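Local coordinates for protein endo-beta-1,4-mannanase (Alicyclobacillus acidocaldarius, PDB 4CD6) that probably hydrolyses internal beta-1,4-mannosidic linkages in mannans, as an endo-acting glycoside hydrolase of family 113, at residues F18-Q23 against L280-W285. Residues are numbered along the deposited sequence; the frame is centred on the assembly and turned at random.
Sequences FGFVGQ and LWEWPW. With BMA (beta-D-mannopyranose), chain C; IFM (5-hydroxymethyl-3,4-dihydroxypiperidine), chain B.
Trp281 turns the edge of its six-membered ring toward one face of Phe20 in an edge-to-face pair, with ring centroids 5.1 Å apart and planes at 69°. The closest approach is made by Trp281 CZ2, which lies 3.5 Å from Phe20 CD2, while CH2 stands over the rim of that face; Val21 CG1 covers the other. One face of the indole carries C5 of the iminosugar IFM, and its NE1 gives a weak hydrogen bond to O2 of the adjoining mannose. Glu282 OE2 accepts a much shorter bond from that same hydroxyl, 2.6 Å from BMA O2. With CG between the backbone N and the carbonyl carbon (chi1 62°) and the chain extended beyond it, the carboxylate reaches the sugar. An alanine in place of Trp281 would probably deprive IFM of its flat platform and leave that face of Phe20 without its aromatic neighbour.

The (beta/alpha)8 barrel closes here, where its last strand, 275-283, runs parallel to its first, 13-18, and the C-terminal ends of both open onto the sugar-binding cleft. Phe18 pairs with Trp283 in a parallel bridge, and Gly19 N donates a nearly straight bond (165°) to Trp283 O, 3.0 Å away. Gly19 has a positive phi, at which a side chain would jam against the preceding carbonyl. One water takes the N-H of Phe20 and donates to both Glu282 OE1 and Trp283 O, tying the sugar-binding carboxylate to the backbone; a second links Phe20 O to Trp285 N. Farther from the sugars, Phe18 CD2 packs 3.9 Å from Trp283 CD1 and its CZ meets Trp285 CB, with Ser35 and Met36 of helix 30-40 also against the Phe18 ring.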
loop_
_atom_site.group_PDB
_atom_site.type_symbol
_atom_site.label_atom_id
_atom_site.label_comp_id
_atom_site.label_asym_id
_atom_site.label_seq_id
_atom_site.Cartn_x
_atom_site.Cartn_y
_atom_site.Cartn_z
ATOM N N PHE A 18 -7.555 2.315 -1.034
ATOM C CA PHE A 18 -8.979 2.278 -0.682
ATOM C C PHE A 18 -9.328 1.054 0.135
ATOM O O PHE A 18 -8.944 -0.023 -0.207
ATOM C CB PHE A 18 -9.825 2.221 -1.953
ATOM C CG PHE A 18 -11.309 2.076 -1.713
ATOM C CD1 PHE A 18 -11.898 0.831 -1.602
ATOM C CD2 PHE A 18 -12.112 3.205 -1.610
ATOM C CE1 PHE A 18 -13.260 0.719 -1.375
ATOM C CE2 PHE A 18 -13.474 3.098 -1.415
ATOM C CZ PHE A 18 -14.047 1.849 -1.294
ATOM N N GLY A 19 -10.141 1.232 1.176
ATOM C CA GLY A 19 -10.922 0.119 1.716
ATOM C C GLY A 19 -10.309 -0.704 2.827
ATOM O O GLY A 19 -10.928 -1.676 3.288
ATOM N N PHE A 20 -9.098 -0.365 3.245
ATOM C CA PHE A 20 -8.392 -1.174 4.251
ATOM C C PHE A 20 -9.188 -1.139 5.565
ATOM O O PHE A 20 -9.689 -0.073 5.907
ATOM C CB PHE A 20 -6.984 -0.600 4.470
ATOM C CG PHE A 20 -5.976 -1.580 5.009
ATOM C CD1 PHE A 20 -5.655 -2.746 4.301
ATOM C CD2 PHE A 20 -5.309 -1.316 6.200
ATOM C CE1 PHE A 20 -4.685 -3.622 4.776
ATOM C CE2 PHE A 20 -4.338 -2.204 6.680
ATOM C CZ PHE A 20 -4.032 -3.353 5.971
ATOM N N VAL A 21 -9.317 -2.244 6.311
ATOM C CA VAL A 21 -8.638 -3.542 6.104
ATOM C C VAL A 21 -9.362 -4.578 5.273
ATOM O O VAL A 21 -8.964 -5.746 5.230
ATOM C CB VAL A 21 -8.375 -4.225 7.447
ATOM C CG1 VAL A 21 -7.434 -3.364 8.286
ATOM C CG2 VAL A 21 -9.679 -4.535 8.184
ATOM N N GLY A 22 -10.451 -4.159 4.655
ATOM C CA GLY A 22 -11.184 -5.015 3.788
ATOM C C GLY A 22 -11.906 -6.100 4.566
ATOM O O GLY A 22 -11.819 -7.252 4.194
ATOM N N GLN A 23 -12.622 -5.725 5.630
ATOM C CA GLN A 23 -13.490 -6.692 6.375
ATOM C C GLN A 23 -14.601 -7.214 5.469
ATOM O O GLN A 23 -15.133 -6.481 4.624
ATOM C CB GLN A 23 -14.153 -6.065 7.609
ATOM C CG GLN A 23 -13.222 -5.507 8.660
ATOM C CD GLN A 23 -13.988 -4.989 9.863
ATOM O OE1 GLN A 23 -15.197 -5.201 9.983
ATOM N NE2 GLN A 23 -13.290 -4.295 10.758
ATOM N N LEU A 280 -1.183 7.138 -2.211
ATOM C CA LEU A 280 -1.472 7.739 -0.925
ATOM C C LEU A 280 -2.191 6.769 0.005
ATOM O O LEU A 280 -2.874 5.853 -0.431
ATOM C CB LEU A 280 -2.268 9.036 -1.104
ATOM C CG LEU A 280 -1.609 10.163 -1.936
ATOM C CD1 LEU A 280 -2.425 11.449 -1.852
ATOM C CD2 LEU A 280 -0.184 10.406 -1.533
ATOM N N TRP A 281 -1.983 6.997 1.302
ATOM C CA TRP A 281 -2.605 6.212 2.381
ATOM C C TRP A 281 -3.413 7.221 3.162
ATOM O O TRP A 281 -2.826 8.161 3.668
ATOM C CB TRP A 281 -1.551 5.597 3.296
ATOM C CG TRP A 281 -2.111 4.587 4.238
ATOM C CD1 TRP A 281 -2.549 4.816 5.525
ATOM C CD2 TRP A 281 -2.336 3.198 3.987
ATOM N NE1 TRP A 281 -3.018 3.659 6.070
ATOM C CE2 TRP A 281 -2.894 2.650 5.149
ATOM C CE3 TRP A 281 -2.111 2.362 2.888
ATOM C CZ2 TRP A 281 -3.246 1.310 5.238
ATOM C CZ3 TRP A 281 -2.444 1.031 2.980
ATOM C CH2 TRP A 281 -3.004 0.511 4.149
ATOM N N GLU A 282 -4.738 7.116 3.251
ATOM C CA GLU A 282 -5.606 6.100 2.686
ATOM C C GLU A 282 -6.999 6.700 2.581
ATOM O O GLU A 282 -7.238 7.832 3.036
ATOM C CB GLU A 282 -5.644 4.836 3.576
ATOM C CG GLU A 282 -6.199 5.126 4.983
ATOM C CD GLU A 282 -6.379 3.910 5.855
ATOM O OE1 GLU A 282 -6.764 2.850 5.341
ATOM O OE2 GLU A 282 -6.192 4.048 7.079
ATOM N N TRP A 283 -7.922 5.912 2.045
ATOM C CA TRP A 283 -9.319 6.329 1.821
ATOM C C TRP A 283 -10.241 5.254 2.372
ATOM O O TRP A 283 -10.104 4.106 2.028
ATOM C CB TRP A 283 -9.542 6.484 0.320
ATOM C CG TRP A 283 -10.750 7.304 -0.116
ATOM C CD1 TRP A 283 -12.017 6.855 -0.296
ATOM C CD2 TRP A 283 -10.754 8.685 -0.492
ATOM N NE1 TRP A 283 -12.833 7.879 -0.741
ATOM C CE2 TRP A 283 -12.078 9.019 -0.853
ATOM C CE3 TRP A 283 -9.772 9.685 -0.524
ATOM C CZ2 TRP A 283 -12.432 10.293 -1.282
ATOM C CZ3 TRP A 283 -10.140 10.964 -0.934
ATOM C CH2 TRP A 283 -11.455 11.250 -1.321
ATOM N N PRO A 284 -11.192 5.612 3.259
ATOM C CA PRO A 284 -12.039 4.591 3.880
ATOM C C PRO A 284 -13.172 4.085 2.999
ATOM O O PRO A 284 -13.673 4.840 2.186
ATOM C CB PRO A 284 -12.640 5.341 5.067
ATOM C CG PRO A 284 -12.751 6.757 4.578
ATOM C CD PRO A 284 -11.588 6.969 3.626
ATOM N N TRP A 285 -13.602 2.834 3.179
ATOM C CA TRP A 285 -14.797 2.355 2.461
ATOM C C TRP A 285 -16.055 3.124 2.911
ATOM O O TRP A 285 -16.996 3.281 2.127
ATOM C CB TRP A 285 -15.002 0.837 2.595
ATOM C CG TRP A 285 -15.357 0.366 3.960
ATOM C CD1 TRP A 285 -14.526 -0.196 4.868
ATOM C CD2 TRP A 285 -16.667 0.400 4.567
ATOM N NE1 TRP A 285 -15.227 -0.502 6.023
ATOM C CE2 TRP A 285 -16.542 -0.158 5.850
ATOM C CE3 TRP A 285 -17.930 0.829 4.131
ATOM C CZ2 TRP A 285 -17.632 -0.273 6.738
ATOM C CZ3 TRP A 285 -19.017 0.712 5.020
ATOM C CH2 TRP A 285 -18.850 0.162 6.294
HETATM C C1 BMA C . -3.135 1.427 9.608
HETATM C C2 BMA C . -4.410 2.246 9.498
HETATM C C3 BMA C . -5.298 1.816 10.662
HETATM C C4 BMA C . -5.505 0.308 10.622
HETATM C C5 BMA C . -4.189 -0.483 10.511
HETATM C C6 BMA C . -4.479 -1.987 10.392
HETATM O O2 BMA C . -5.074 2.031 8.231
HETATM O O3 BMA C . -6.572 2.452 10.608
HETATM O O4 BMA C . -6.163 -0.085 11.823
HETATM O O5 BMA C . -3.422 0.035 9.406
HETATM O O6 BMA C . -3.280 -2.761 10.211
HETATM O O4 IFM B . -2.265 1.448 8.481
HETATM C C4 IFM B . -0.861 1.129 8.450
HETATM C C3 IFM B . -0.684 -0.122 7.600
HETATM O O3 IFM B . -1.236 -1.230 8.324
HETATM C C2 IFM B . 0.768 -0.404 7.180
HETATM N N IFM B . 1.520 0.828 6.918
HETATM C C1 IFM B . 1.377 1.993 7.803
HETATM C C5 IFM B . -0.102 2.332 7.888
HETATM C C6 IFM B . -0.371 3.644 8.626
HETATM O O6 IFM B . -0.030 3.606 10.020
HETATM O O HOH W 1 -7.851 2.285 2.960
HETATM O O HOH W 2 -11.714 1.609 5.184
#